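PDB 2WB0: E2A dna-binding protein from Human adenovirus 5, which binds single-stranded DNA and, by forming multimers, unwinds the template without ATP during the elongation phase of viral strand-displacement replication. Local coordinates for residues V45-L59 / D302-E316. Residues are numbered along the deposited sequence; the frame is centred on the assembly and turned at random.
Sequences VCKTWLNEEHRGLQL and DLLNALVMVRSLWSE
Asp302 OD2 lies against Leu59, 3.8 Å from its CB, and takes hydrogen bonds from Thr60 N and Thr62 OG1 just beyond, with a weak one from Ser299 OG. The other carboxylate oxygen of Asp302, OD1, reaches Gln58 O through a water that donates to both.

Just past the C-terminal end of helix 302-315, Trp49 NE1 donates to Glu316 OE1 at 2.8 Å. The acceptor lies close to the indole plane, but the N-H comes from above the carboxylate plane. A second water donates to Glu316 OE2 and, weakly, to Glu53 OE1, bridging two acidic side chains.

Between these ends the contact is mostly apolar. Trp49 turns its indole onto helix 302-315, because chi1 of 172° sets CG opposite the backbone N. Leu313 covers one indole face, its CD1 3.8 Å from the centroid of the five-membered ring in a CH-pi contact. Leu313 CD2 also touches Cys46 SG at 3.9 Å. Met309 bends at chi3 (77°) and sets CE over the His54 ring, 3.4 Å from its centroid. The same methyl meets Leu50 CD1 at 3.5 Å.

The axes of segments 45-53 and 302-315 cross at 85°, joining the all-alpha region to the helix that follows strand 297-299 of the zinc-binding region. Buried Trp49-Leu313-Met309 packing, with a direct indole-carboxylate bond at one end and a water bridge at the other, is consistent with a stable joint away from both zinc sites.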
loop_
_atom_site.group_PDB
_atom_site.type_symbol
_atom_site.label_atom_id
_atom_site.label_comp_id
_atom_site.label_asym_id
_atom_site.label_seq_id
_atom_site.Cartn_x
_atom_site.Cartn_y
_atom_site.Cartn_z
ATOM N N VAL A 45 8.401 19.289 -2.009
ATOM C CA VAL A 45 9.619 19.211 -1.217
ATOM C C VAL A 45 10.380 17.878 -1.461
ATOM O O VAL A 45 11.620 17.833 -1.785
ATOM C CB VAL A 45 9.308 19.386 0.287
ATOM C CG1 VAL A 45 10.519 19.099 1.128
ATOM C CG2 VAL A 45 8.770 20.841 0.552
ATOM N N CYS A 46 9.629 16.782 -1.358
ATOM C CA CYS A 46 10.266 15.495 -1.440
ATOM C C CYS A 46 10.858 15.285 -2.854
ATOM O O CYS A 46 11.961 14.762 -2.990
ATOM C CB CYS A 46 9.209 14.436 -1.111
ATOM S SG CYS A 46 8.707 14.471 0.636
ATOM N N LYS A 47 10.089 15.630 -3.893
ATOM C CA LYS A 47 10.502 15.388 -5.266
ATOM C C LYS A 47 11.752 16.224 -5.543
ATOM O O LYS A 47 12.721 15.777 -6.160
ATOM C CB LYS A 47 9.369 15.797 -6.222
ATOM C CG LYS A 47 9.668 15.597 -7.723
ATOM C CD LYS A 47 9.905 14.094 -8.079
ATOM C CE LYS A 47 10.152 13.798 -9.630
ATOM N NZ LYS A 47 9.912 12.300 -9.957
ATOM N N THR A 48 11.746 17.458 -5.053
ATOM C CA THR A 48 12.926 18.298 -5.187
ATOM C C THR A 48 14.159 17.676 -4.498
ATOM O O THR A 48 15.255 17.627 -5.113
ATOM C CB THR A 48 12.650 19.784 -4.741
ATOM O OG1 THR A 48 11.492 20.243 -5.429
ATOM C CG2 THR A 48 13.778 20.708 -5.135
ATOM N N TRP A 49 13.974 17.147 -3.279
ATOM C CA TRP A 49 15.077 16.515 -2.546
ATOM C C TRP A 49 15.599 15.234 -3.283
ATOM O O TRP A 49 16.821 14.973 -3.386
ATOM C CB TRP A 49 14.650 16.265 -1.103
ATOM C CG TRP A 49 15.613 15.448 -0.245
ATOM C CD1 TRP A 49 16.665 15.932 0.477
ATOM C CD2 TRP A 49 15.555 14.044 0.034
ATOM N NE1 TRP A 49 17.285 14.920 1.172
ATOM C CE2 TRP A 49 16.614 13.749 0.938
ATOM C CE3 TRP A 49 14.720 12.990 -0.398
ATOM C CZ2 TRP A 49 16.884 12.439 1.410
ATOM C CZ3 TRP A 49 14.981 11.685 0.095
ATOM C CH2 TRP A 49 16.052 11.424 0.998
ATOM N N LEU A 50 14.668 14.474 -3.835
ATOM C CA LEU A 50 14.999 13.315 -4.687
ATOM C C LEU A 50 15.813 13.725 -5.935
ATOM O O LEU A 50 16.871 13.164 -6.171
ATOM C CB LEU A 50 13.723 12.671 -5.111
ATOM C CG LEU A 50 13.180 11.356 -4.549
ATOM C CD1 LEU A 50 13.853 10.643 -3.311
ATOM C CD2 LEU A 50 11.639 11.252 -4.662
ATOM N N ASN A 51 15.289 14.678 -6.714
ATOM C CA ASN A 51 15.921 15.224 -7.904
ATOM C C ASN A 51 17.352 15.635 -7.597
ATOM O O ASN A 51 18.215 15.635 -8.486
ATOM C CB ASN A 51 15.187 16.467 -8.354
ATOM C CG ASN A 51 13.947 16.164 -9.219
ATOM O OD1 ASN A 51 13.231 17.094 -9.658
ATOM N ND2 ASN A 51 13.679 14.897 -9.456
ATOM N N GLU A 52 17.591 15.972 -6.327
ATOM C CA GLU A 52 18.822 16.653 -5.899
ATOM C C GLU A 52 19.781 15.641 -5.269
ATOM O O GLU A 52 20.981 15.595 -5.607
ATOM C CB GLU A 52 18.427 17.840 -4.980
ATOM C CG GLU A 52 19.420 18.317 -3.948
ATOM C CD GLU A 52 18.807 19.396 -3.017
ATOM O OE1 GLU A 52 19.045 19.286 -1.774
ATOM O OE2 GLU A 52 18.071 20.304 -3.536
ATOM N N GLU A 53 19.247 14.781 -4.414
ATOM C CA GLU A 53 20.049 13.796 -3.690
ATOM C C GLU A 53 19.965 12.335 -4.189
ATOM O O GLU A 53 20.792 11.493 -3.810
ATOM C CB GLU A 53 19.671 13.848 -2.213
ATOM C CG GLU A 53 19.689 15.262 -1.633
ATOM C CD GLU A 53 21.069 15.670 -1.160
ATOM O OE1 GLU A 53 21.903 14.771 -0.869
ATOM O OE2 GLU A 53 21.317 16.897 -1.071
ATOM N N HIS A 54 18.980 12.008 -5.019
ATOM C CA HIS A 54 18.743 10.600 -5.330
ATOM C C HIS A 54 18.260 10.396 -6.718
ATOM O O HIS A 54 17.345 9.591 -6.967
ATOM C CB HIS A 54 17.736 10.003 -4.359
ATOM C CG HIS A 54 18.262 9.912 -2.975
ATOM N ND1 HIS A 54 18.153 10.955 -2.077
ATOM C CD2 HIS A 54 18.909 8.912 -2.333
ATOM C CE1 HIS A 54 18.717 10.600 -0.935
ATOM N NE2 HIS A 54 19.175 9.366 -1.061
ATOM N N ARG A 55 18.936 11.048 -7.642
ATOM C CA ARG A 55 18.535 11.001 -9.037
ATOM C C ARG A 55 18.536 9.627 -9.649
ATOM O O ARG A 55 17.829 9.378 -10.623
ATOM C CB ARG A 55 19.462 11.844 -9.877
ATOM C CG ARG A 55 19.129 13.274 -9.775
ATOM C CD ARG A 55 20.082 14.076 -10.703
ATOM N NE ARG A 55 19.575 14.045 -12.091
ATOM C CZ ARG A 55 18.568 14.792 -12.541
ATOM N NH1 ARG A 55 17.939 15.620 -11.718
ATOM N NH2 ARG A 55 18.174 14.697 -13.807
ATOM N N GLY A 56 19.354 8.753 -9.111
ATOM C CA GLY A 56 19.436 7.447 -9.718
ATOM C C GLY A 56 18.533 6.433 -9.037
ATOM O O GLY A 56 18.653 5.245 -9.313
ATOM N N LEU A 57 17.587 6.881 -8.206
ATOM C CA LEU A 57 16.790 5.908 -7.397
ATOM C C LEU A 57 16.022 5.027 -8.370
ATOM O O LEU A 57 15.439 5.547 -9.283
ATOM C CB LEU A 57 15.793 6.617 -6.449
ATOM C CG LEU A 57 14.637 5.777 -5.847
ATOM C CD1 LEU A 57 15.202 4.815 -4.828
ATOM C CD2 LEU A 57 13.638 6.739 -5.201
ATOM N N GLN A 58 16.040 3.712 -8.174
ATOM C CA GLN A 58 15.356 2.762 -9.031
ATOM C C GLN A 58 14.059 2.307 -8.346
ATOM O O GLN A 58 14.099 1.846 -7.209
ATOM C CB GLN A 58 16.267 1.542 -9.298
ATOM C CG GLN A 58 17.433 1.873 -10.282
ATOM C CD GLN A 58 18.701 1.010 -10.096
ATOM O OE1 GLN A 58 19.083 0.253 -11.006
ATOM N NE2 GLN A 58 19.365 1.130 -8.912
ATOM N N LEU A 59 12.923 2.522 -8.990
ATOM C CA LEU A 59 11.634 2.085 -8.422
ATOM C C LEU A 59 11.289 0.768 -9.104
ATOM O O LEU A 59 11.727 0.572 -10.262
ATOM C CB LEU A 59 10.543 3.155 -8.693
ATOM C CG LEU A 59 10.783 4.462 -7.896
ATOM C CD1 LEU A 59 9.725 5.509 -8.154
ATOM C CD2 LEU A 59 10.913 4.245 -6.359
ATOM N N ASP A 302 9.314 -0.336 -2.060
ATOM C CA ASP A 302 9.403 1.093 -2.404
ATOM C C ASP A 302 8.587 1.854 -1.409
ATOM O O ASP A 302 8.967 2.970 -1.078
ATOM C CB ASP A 302 8.910 1.358 -3.859
ATOM C CG ASP A 302 9.855 0.784 -4.864
ATOM O OD1 ASP A 302 10.992 0.462 -4.419
ATOM O OD2 ASP A 302 9.468 0.594 -6.033
ATOM N N LEU A 303 7.496 1.270 -0.905
ATOM C CA LEU A 303 6.689 1.984 0.126
ATOM C C LEU A 303 7.484 2.195 1.441
ATOM O O LEU A 303 7.457 3.278 2.063
ATOM C CB LEU A 303 5.397 1.213 0.434
ATOM C CG LEU A 303 4.113 1.937 0.874
ATOM C CD1 LEU A 303 3.085 0.999 1.541
ATOM C CD2 LEU A 303 4.085 3.424 1.324
ATOM N N LEU A 304 8.195 1.154 1.871
ATOM C CA LEU A 304 9.026 1.271 3.066
ATOM C C LEU A 304 10.144 2.268 2.801
ATOM O O LEU A 304 10.428 3.100 3.635
ATOM C CB LEU A 304 9.613 -0.088 3.424
ATOM C CG LEU A 304 10.024 -0.435 4.851
ATOM C CD1 LEU A 304 11.095 -1.509 5.076
ATOM C CD2 LEU A 304 9.682 0.534 6.034
ATOM N N ASN A 305 10.739 2.230 1.606
ATOM C CA ASN A 305 11.794 3.191 1.280
ATOM C C ASN A 305 11.258 4.601 1.212
ATOM O O ASN A 305 12.012 5.543 1.536
ATOM C CB ASN A 305 12.482 2.908 -0.059
ATOM C CG ASN A 305 13.747 2.025 0.074
ATOM O OD1 ASN A 305 14.341 1.907 1.142
ATOM N ND2 ASN A 305 14.173 1.478 -1.036
ATOM N N ALA A 306 9.964 4.782 0.848
ATOM C CA ALA A 306 9.409 6.162 0.856
ATOM C C ALA A 306 9.460 6.644 2.296
ATOM O O ALA A 306 9.829 7.830 2.559
ATOM C CB ALA A 306 7.986 6.233 0.396
ATOM N N LEU A 307 9.076 5.779 3.222
ATOM C CA LEU A 307 9.106 6.164 4.645
ATOM C C LEU A 307 10.555 6.472 5.142
ATOM O O LEU A 307 10.856 7.479 5.862
ATOM C CB LEU A 307 8.432 5.094 5.522
ATOM C CG LEU A 307 8.563 5.290 7.070
ATOM C CD1 LEU A 307 7.931 6.599 7.573
ATOM C CD2 LEU A 307 7.931 4.090 7.871
ATOM N N VAL A 308 11.433 5.568 4.786
ATOM C CA VAL A 308 12.864 5.651 5.192
ATOM C C VAL A 308 13.544 6.854 4.600
ATOM O O VAL A 308 14.313 7.555 5.302
ATOM C CB VAL A 308 13.627 4.267 4.944
ATOM C CG1 VAL A 308 15.173 4.432 5.203
ATOM C CG2 VAL A 308 13.040 3.200 5.736
ATOM N N MET A 309 13.226 7.184 3.353
ATOM C CA MET A 309 13.877 8.305 2.742
ATOM C C MET A 309 13.295 9.616 3.349
ATOM O O MET A 309 14.012 10.620 3.449
ATOM C CB MET A 309 13.730 8.262 1.211
ATOM C CG MET A 309 14.525 7.035 0.649
ATOM S SD MET A 309 14.486 6.973 -1.129
ATOM C CE MET A 309 15.680 8.226 -1.577
ATOM N N VAL A 310 12.020 9.613 3.728
ATOM C CA VAL A 310 11.512 10.826 4.445
ATOM C C VAL A 310 12.292 11.024 5.773
ATOM O O VAL A 310 12.637 12.182 6.161
ATOM C CB VAL A 310 9.955 10.803 4.606
ATOM C CG1 VAL A 310 9.458 11.777 5.712
ATOM C CG2 VAL A 310 9.296 11.210 3.285
ATOM N N ARG A 311 12.561 9.938 6.467
ATOM C CA ARG A 311 13.284 10.029 7.725
ATOM C C ARG A 311 14.668 10.682 7.426
ATOM O O ARG A 311 15.084 11.592 8.140
ATOM C CB ARG A 311 13.356 8.663 8.430
ATOM C CG ARG A 311 12.054 8.124 8.946
ATOM C CD ARG A 311 12.192 6.774 9.646
ATOM N NE ARG A 311 10.978 6.314 10.310
ATOM C CZ ARG A 311 10.653 5.050 10.518
ATOM N NH1 ARG A 311 11.437 4.040 10.077
ATOM N NH2 ARG A 311 9.486 4.784 11.100
ATOM N N SER A 312 15.329 10.301 6.325
ATOM C CA SER A 312 16.578 10.939 5.920
ATOM C C SER A 312 16.451 12.429 5.639
ATOM O O SER A 312 17.246 13.221 6.127
ATOM C CB SER A 312 17.240 10.237 4.719
ATOM O OG SER A 312 17.704 8.979 5.160
ATOM N N LEU A 313 15.459 12.798 4.848
ATOM C CA LEU A 313 15.167 14.196 4.506
ATOM C C LEU A 313 14.925 14.993 5.757
ATOM O O LEU A 313 15.426 16.153 5.868
ATOM C CB LEU A 313 13.917 14.278 3.584
ATOM C CG LEU A 313 13.196 15.589 3.242
ATOM C CD1 LEU A 313 14.137 16.747 2.940
ATOM C CD2 LEU A 313 12.233 15.319 1.963
ATOM N N TRP A 314 14.143 14.404 6.677
ATOM C CA TRP A 314 13.798 15.040 7.928
ATOM C C TRP A 314 15.120 15.345 8.723
ATOM O O TRP A 314 15.328 16.474 9.216
ATOM C CB TRP A 314 12.873 14.153 8.764
ATOM C CG TRP A 314 12.437 14.871 9.998
ATOM C CD1 TRP A 314 13.016 14.815 11.259
ATOM C CD2 TRP A 314 11.360 15.795 10.089
ATOM N NE1 TRP A 314 12.354 15.691 12.126
ATOM C CE2 TRP A 314 11.335 16.300 11.430
ATOM C CE3 TRP A 314 10.412 16.262 9.166
ATOM C CZ2 TRP A 314 10.369 17.209 11.868
ATOM C CZ3 TRP A 314 9.460 17.190 9.605
ATOM C CH2 TRP A 314 9.441 17.641 10.944
ATOM N N SER A 315 16.015 14.347 8.767
ATOM C CA SER A 315 17.283 14.412 9.528
ATOM C C SER A 315 18.207 15.483 8.974
ATOM O O SER A 315 19.076 15.993 9.703
ATOM C CB SER A 315 18.026 13.059 9.512
ATOM O OG SER A 315 18.701 12.868 8.250
ATOM N N GLU A 316 18.054 15.822 7.691
ATOM C CA GLU A 316 18.840 16.874 7.099
ATOM C C GLU A 316 18.237 18.240 7.426
ATOM O O GLU A 316 18.821 19.259 7.077
ATOM C CB GLU A 316 18.987 16.717 5.572
ATOM C CG GLU A 316 19.724 15.414 5.169
ATOM C CD GLU A 316 19.741 15.126 3.683
ATOM O OE1 GLU A 316 19.314 15.962 2.860
ATOM O OE2 GLU A 316 20.224 14.024 3.333
HETATM O O HOH W 1 20.349 12.543 1.140
HETATM O O HOH W 2 12.878 -0.574 -6.340
#